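Local coordinates for protein LEOA (Escherichia coli, PDB 4AUR) that is a bacterial dynamin-like GTPase of enterotoxigenic strains that probably binds and hydrolyses GTP, at residues Arg132-Val144 and Ile260-Lys272. Numbering follows the deposited sequence.
Sequences RRYISEAHLIFYV and ILKTNVPEVLLVK
His139 projects its imidazole among aliphatic side chains of helix 250-273, whose branched methyls pack round the ring. Val265 CG2 lies 3.9 Å from His139 ND1, and Val268 CG1 approaches His139 CE1 to 4.0 Å; both come in obliquely, while Leu269 CD2 sits at the ring edge, near its plane. With CG beside its own backbone N (chi1 -47°), the imidazole reaches these residues one helical turn apart. Next along the chain, Leu140 forks over the helix: its CD2 meets Ile260 CG2 at 3.9 Å and its CD1 meets Leu261 CG at 4.1 Å, an apolar end suited to a buried place because each branch finds its own partner. At the other end, Lys272 crosses Glu137 at about a right angle; the bend at chi4 brings Lys272 NZ within 3.4 Å of Glu137 OE1, a salt bridge whose hydrogen bond is weak; the stronger partner of the ammonium is Asp52.

Phe7 of helix 3-30 meets the His139 ring edge-to-face. Backbone bonds from His139 to Arg55 and from Leu140 to Ala57 position both residues beside strand 54-60. The contact thus seats helix 250-273 against the turn leading into strand 140-146, an inner strand of the P-loop GTPase sheet, at the end remote from the probable P-loop, consistent with GTPase core and helical region packing together in dynamin-like proteins.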
loop_
_atom_site.group_PDB
_atom_site.type_symbol
_atom_site.label_atom_id
_atom_site.label_comp_id
_atom_site.label_asym_id
_atom_site.label_seq_id
_atom_site.Cartn_x
_atom_site.Cartn_y
_atom_site.Cartn_z
ATOM N N ARG A 132 9.231 39.491 -21.832
ATOM C CA ARG A 132 9.538 38.433 -20.884
ATOM C C ARG A 132 8.637 37.197 -21.088
ATOM O O ARG A 132 9.118 36.049 -21.115
ATOM C CB ARG A 132 9.406 38.976 -19.462
ATOM C CG ARG A 132 10.439 40.046 -19.068
ATOM C CD ARG A 132 10.025 40.738 -17.774
ATOM N NE ARG A 132 10.055 39.792 -16.659
ATOM C CZ ARG A 132 11.085 39.611 -15.837
ATOM N NH1 ARG A 132 12.187 40.340 -15.959
ATOM N NH2 ARG A 132 11.012 38.687 -14.900
ATOM N N ARG A 133 7.331 37.417 -21.244
ATOM C CA ARG A 133 6.414 36.300 -21.517
ATOM C C ARG A 133 6.738 35.585 -22.844
ATOM O O ARG A 133 6.682 34.374 -22.925
ATOM C CB ARG A 133 4.991 36.798 -21.522
ATOM C CG ARG A 133 3.891 35.734 -21.502
ATOM C CD ARG A 133 2.501 36.354 -21.595
ATOM N NE ARG A 133 2.525 37.719 -21.053
ATOM C CZ ARG A 133 1.885 38.766 -21.562
ATOM N NH1 ARG A 133 1.099 38.644 -22.624
ATOM N NH2 ARG A 133 2.024 39.952 -20.991
ATOM N N TYR A 134 7.085 36.319 -23.882
ATOM C CA TYR A 134 7.286 35.683 -25.170
ATOM C C TYR A 134 8.548 34.852 -25.160
ATOM O O TYR A 134 8.588 33.786 -25.754
ATOM C CB TYR A 134 7.301 36.713 -26.323
ATOM C CG TYR A 134 5.968 36.829 -27.034
ATOM C CD1 TYR A 134 4.932 37.563 -26.496
ATOM C CD2 TYR A 134 5.744 36.172 -28.241
ATOM C CE1 TYR A 134 3.717 37.648 -27.139
ATOM C CE2 TYR A 134 4.528 36.255 -28.889
ATOM C CZ TYR A 134 3.525 36.993 -28.336
ATOM O OH TYR A 134 2.318 37.081 -28.988
ATOM N N ILE A 135 9.581 35.309 -24.467
ATOM C CA ILE A 135 10.803 34.519 -24.367
ATOM C C ILE A 135 10.703 33.396 -23.329
ATOM O O ILE A 135 11.218 32.301 -23.562
ATOM C CB ILE A 135 12.023 35.411 -24.177
ATOM C CG1 ILE A 135 12.287 36.130 -25.500
ATOM C CG2 ILE A 135 13.254 34.584 -23.855
ATOM C CD1 ILE A 135 13.103 37.395 -25.368
ATOM N N SER A 136 10.037 33.637 -22.205
ATOM C CA SER A 136 9.747 32.541 -21.296
ATOM C C SER A 136 9.082 31.400 -22.059
ATOM O O SER A 136 9.552 30.259 -22.012
ATOM C CB SER A 136 8.830 32.980 -20.161
ATOM O OG SER A 136 9.577 33.572 -19.128
ATOM N N GLU A 137 7.996 31.724 -22.770
ATOM C CA GLU A 137 7.155 30.724 -23.480
ATOM C C GLU A 137 7.705 30.316 -24.859
ATOM O O GLU A 137 6.947 29.957 -25.733
ATOM C CB GLU A 137 5.679 31.220 -23.600
ATOM C CG GLU A 137 4.904 31.161 -22.281
ATOM C CD GLU A 137 3.611 31.992 -22.242
ATOM O OE1 GLU A 137 3.129 32.409 -23.323
ATOM O OE2 GLU A 137 3.073 32.215 -21.110
ATOM N N ALA A 138 9.010 30.393 -25.048
ATOM C CA ALA A 138 9.651 29.823 -26.204
ATOM C C ALA A 138 10.231 28.455 -25.857
ATOM O O ALA A 138 10.591 28.184 -24.713
ATOM C CB ALA A 138 10.745 30.732 -26.692
ATOM N N HIS A 139 10.343 27.598 -26.862
ATOM C CA HIS A 139 10.718 26.227 -26.640
ATOM C C HIS A 139 12.213 26.061 -26.803
ATOM O O HIS A 139 12.799 25.087 -26.325
ATOM C CB HIS A 139 9.989 25.349 -27.617
ATOM C CG HIS A 139 8.534 25.650 -27.714
ATOM N ND1 HIS A 139 7.580 24.910 -27.058
ATOM C CD2 HIS A 139 7.861 26.593 -28.411
ATOM C CE1 HIS A 139 6.380 25.393 -27.334
ATOM N NE2 HIS A 139 6.524 26.415 -28.156
ATOM N N LEU A 140 12.831 27.021 -27.472
ATOM C CA LEU A 140 14.252 26.968 -27.755
ATOM C C LEU A 140 14.811 28.379 -27.743
ATOM O O LEU A 140 14.156 29.303 -28.207
ATOM C CB LEU A 140 14.470 26.367 -29.138
ATOM C CG LEU A 140 14.929 24.937 -29.262
ATOM C CD1 LEU A 140 15.122 24.575 -30.727
ATOM C CD2 LEU A 140 16.239 24.799 -28.527
ATOM N N ILE A 141 16.022 28.537 -27.239
ATOM C CA ILE A 141 16.671 29.840 -27.203
ATOM C C ILE A 141 18.078 29.685 -27.728
ATOM O O ILE A 141 18.838 28.895 -27.220
ATOM C CB ILE A 141 16.694 30.399 -25.768
ATOM C CG1 ILE A 141 15.274 30.510 -25.225
ATOM C CG2 ILE A 141 17.395 31.752 -25.719
ATOM C CD1 ILE A 141 15.179 31.246 -23.917
ATOM N N PHE A 142 18.416 30.426 -28.764
ATOM C CA PHE A 142 19.770 30.377 -29.316
ATOM C C PHE A 142 20.434 31.660 -28.966
ATOM O O PHE A 142 20.013 32.706 -29.406
ATOM C CB PHE A 142 19.781 30.263 -30.841
ATOM C CG PHE A 142 19.185 28.993 -31.381
ATOM C CD1 PHE A 142 19.122 27.833 -30.621
ATOM C CD2 PHE A 142 18.725 28.955 -32.701
ATOM C CE1 PHE A 142 18.588 26.668 -31.162
ATOM C CE2 PHE A 142 18.199 27.795 -33.242
ATOM C CZ PHE A 142 18.121 26.657 -32.469
ATOM N N TYR A 143 21.467 31.582 -28.160
ATOM C CA TYR A 143 22.279 32.747 -27.888
ATOM C C TYR A 143 23.525 32.600 -28.736
ATOM O O TYR A 143 24.385 31.780 -28.435
ATOM C CB TYR A 143 22.626 32.831 -26.404
ATOM C CG TYR A 143 22.878 34.227 -25.977
ATOM C CD1 TYR A 143 24.016 34.898 -26.393
ATOM C CD2 TYR A 143 21.960 34.906 -25.213
ATOM C CE1 TYR A 143 24.245 36.199 -26.042
ATOM C CE2 TYR A 143 22.183 36.210 -24.851
ATOM C CZ TYR A 143 23.331 36.843 -25.267
ATOM O OH TYR A 143 23.556 38.136 -24.915
ATOM N N VAL A 144 23.605 33.371 -29.815
ATOM C CA VAL A 144 24.690 33.220 -30.776
ATOM C C VAL A 144 25.793 34.201 -30.462
ATOM O O VAL A 144 25.550 35.418 -30.400
ATOM C CB VAL A 144 24.219 33.470 -32.208
ATOM C CG1 VAL A 144 25.403 33.466 -33.154
ATOM C CG2 VAL A 144 23.210 32.421 -32.629
ATOM N N ILE A 260 16.406 19.173 -26.618
ATOM C CA ILE A 260 15.889 20.149 -25.682
ATOM C C ILE A 260 14.417 20.151 -25.899
ATOM O O ILE A 260 13.641 20.110 -24.963
ATOM C CB ILE A 260 16.448 21.556 -25.952
ATOM C CG1 ILE A 260 17.817 21.712 -25.300
ATOM C CG2 ILE A 260 15.520 22.636 -25.418
ATOM C CD1 ILE A 260 18.592 22.894 -25.828
ATOM N N LEU A 261 14.049 20.223 -27.163
ATOM C CA LEU A 261 12.684 20.110 -27.570
ATOM C C LEU A 261 12.047 18.913 -26.927
ATOM O O LEU A 261 10.926 18.995 -26.426
ATOM C CB LEU A 261 12.626 19.934 -29.062
ATOM C CG LEU A 261 12.947 21.185 -29.853
ATOM C CD1 LEU A 261 13.160 20.791 -31.304
ATOM C CD2 LEU A 261 11.847 22.221 -29.721
ATOM N N LYS A 262 12.785 17.808 -26.936
ATOM C CA LYS A 262 12.315 16.512 -26.452
ATOM C C LYS A 262 11.874 16.648 -25.023
ATOM O O LYS A 262 10.845 16.113 -24.643
ATOM C CB LYS A 262 13.442 15.494 -26.571
ATOM C CG LYS A 262 12.999 14.060 -26.584
ATOM C CD LYS A 262 14.158 13.115 -26.894
ATOM C CE LYS A 262 14.094 12.538 -28.304
ATOM N NZ LYS A 262 14.370 11.062 -28.324
ATOM N N THR A 263 12.641 17.422 -24.255
ATOM C CA THR A 263 12.442 17.576 -22.832
ATOM C C THR A 263 11.641 18.813 -22.464
ATOM O O THR A 263 10.802 18.772 -21.579
ATOM C CB THR A 263 13.787 17.736 -22.105
ATOM O OG1 THR A 263 14.835 17.077 -22.831
ATOM C CG2 THR A 263 13.678 17.153 -20.698
ATOM N N ASN A 264 11.922 19.920 -23.129
ATOM C CA ASN A 264 11.440 21.214 -22.689
ATOM C C ASN A 264 10.073 21.606 -23.274
ATOM O O ASN A 264 9.386 22.470 -22.724
ATOM C CB ASN A 264 12.513 22.262 -23.012
ATOM C CG ASN A 264 12.102 23.679 -22.650
ATOM O OD1 ASN A 264 12.115 24.565 -23.503
ATOM N ND2 ASN A 264 11.754 23.909 -21.389
ATOM N N VAL A 265 9.662 20.981 -24.372
ATOM C CA VAL A 265 8.403 21.354 -24.995
ATOM C C VAL A 265 7.202 21.057 -24.099
ATOM O O VAL A 265 6.328 21.909 -23.947
ATOM C CB VAL A 265 8.245 20.708 -26.379
ATOM C CG1 VAL A 265 6.788 20.756 -26.843
ATOM C CG2 VAL A 265 9.179 21.401 -27.375
ATOM N N PRO A 266 7.137 19.862 -23.499
ATOM C CA PRO A 266 6.022 19.648 -22.580
ATOM C C PRO A 266 6.030 20.601 -21.383
ATOM O O PRO A 266 4.978 21.098 -21.021
ATOM C CB PRO A 266 6.212 18.196 -22.113
ATOM C CG PRO A 266 6.960 17.546 -23.204
ATOM C CD PRO A 266 7.883 18.612 -23.741
ATOM N N GLU A 267 7.191 20.859 -20.775
ATOM C CA GLU A 267 7.218 21.785 -19.642
ATOM C C GLU A 267 6.689 23.143 -20.124
ATOM O O GLU A 267 5.843 23.729 -19.493
ATOM C CB GLU A 267 8.615 21.909 -18.976
ATOM C CG GLU A 267 8.649 21.617 -17.454
ATOM C CD GLU A 267 8.841 22.850 -16.547
ATOM O OE1 GLU A 267 9.648 23.747 -16.909
ATOM O OE2 GLU A 267 8.205 22.922 -15.450
ATOM N N VAL A 268 7.136 23.623 -21.274
ATOM C CA VAL A 268 6.685 24.928 -21.712
ATOM C C VAL A 268 5.191 24.924 -21.897
ATOM O O VAL A 268 4.533 25.817 -21.414
ATOM C CB VAL A 268 7.380 25.433 -22.977
ATOM C CG1 VAL A 268 6.627 26.643 -23.531
ATOM C CG2 VAL A 268 8.818 25.807 -22.664
ATOM N N LEU A 269 4.654 23.924 -22.579
ATOM C CA LEU A 269 3.210 23.861 -22.789
ATOM C C LEU A 269 2.433 23.740 -21.466
ATOM O O LEU A 269 1.451 24.449 -21.274
ATOM C CB LEU A 269 2.841 22.724 -23.760
ATOM C CG LEU A 269 3.315 22.809 -25.220
ATOM C CD1 LEU A 269 3.209 21.490 -25.959
ATOM C CD2 LEU A 269 2.532 23.842 -25.989
ATOM N N LEU A 270 2.868 22.883 -20.541
ATOM C CA LEU A 270 2.167 22.752 -19.249
ATOM C C LEU A 270 2.179 24.057 -18.453
ATOM O O LEU A 270 1.143 24.572 -18.079
ATOM C CB LEU A 270 2.736 21.601 -18.411
ATOM C CG LEU A 270 2.546 20.236 -19.092
ATOM C CD1 LEU A 270 3.090 19.076 -18.264
ATOM C CD2 LEU A 270 1.080 19.980 -19.452
ATOM N N VAL A 271 3.343 24.610 -18.192
ATOM C CA VAL A 271 3.385 25.868 -17.510
ATOM C C VAL A 271 2.506 26.922 -18.224
ATOM O O VAL A 271 1.628 27.506 -17.631
ATOM C CB VAL A 271 4.824 26.381 -17.399
ATOM C CG1 VAL A 271 4.842 27.672 -16.608
ATOM C CG2 VAL A 271 5.693 25.345 -16.716
ATOM N N LYS A 272 2.733 27.160 -19.501
ATOM C CA LYS A 272 1.946 28.151 -20.237
ATOM C C LYS A 272 0.427 28.085 -19.941
ATOM O O LYS A 272 -0.209 29.114 -19.792
ATOM C CB LYS A 272 2.229 28.011 -21.745
ATOM C CG LYS A 272 1.418 28.923 -22.646
ATOM C CD LYS A 272 1.688 28.661 -24.123
ATOM C CE LYS A 272 1.325 29.883 -24.970
ATOM N NZ LYS A 272 2.407 30.318 -25.912
#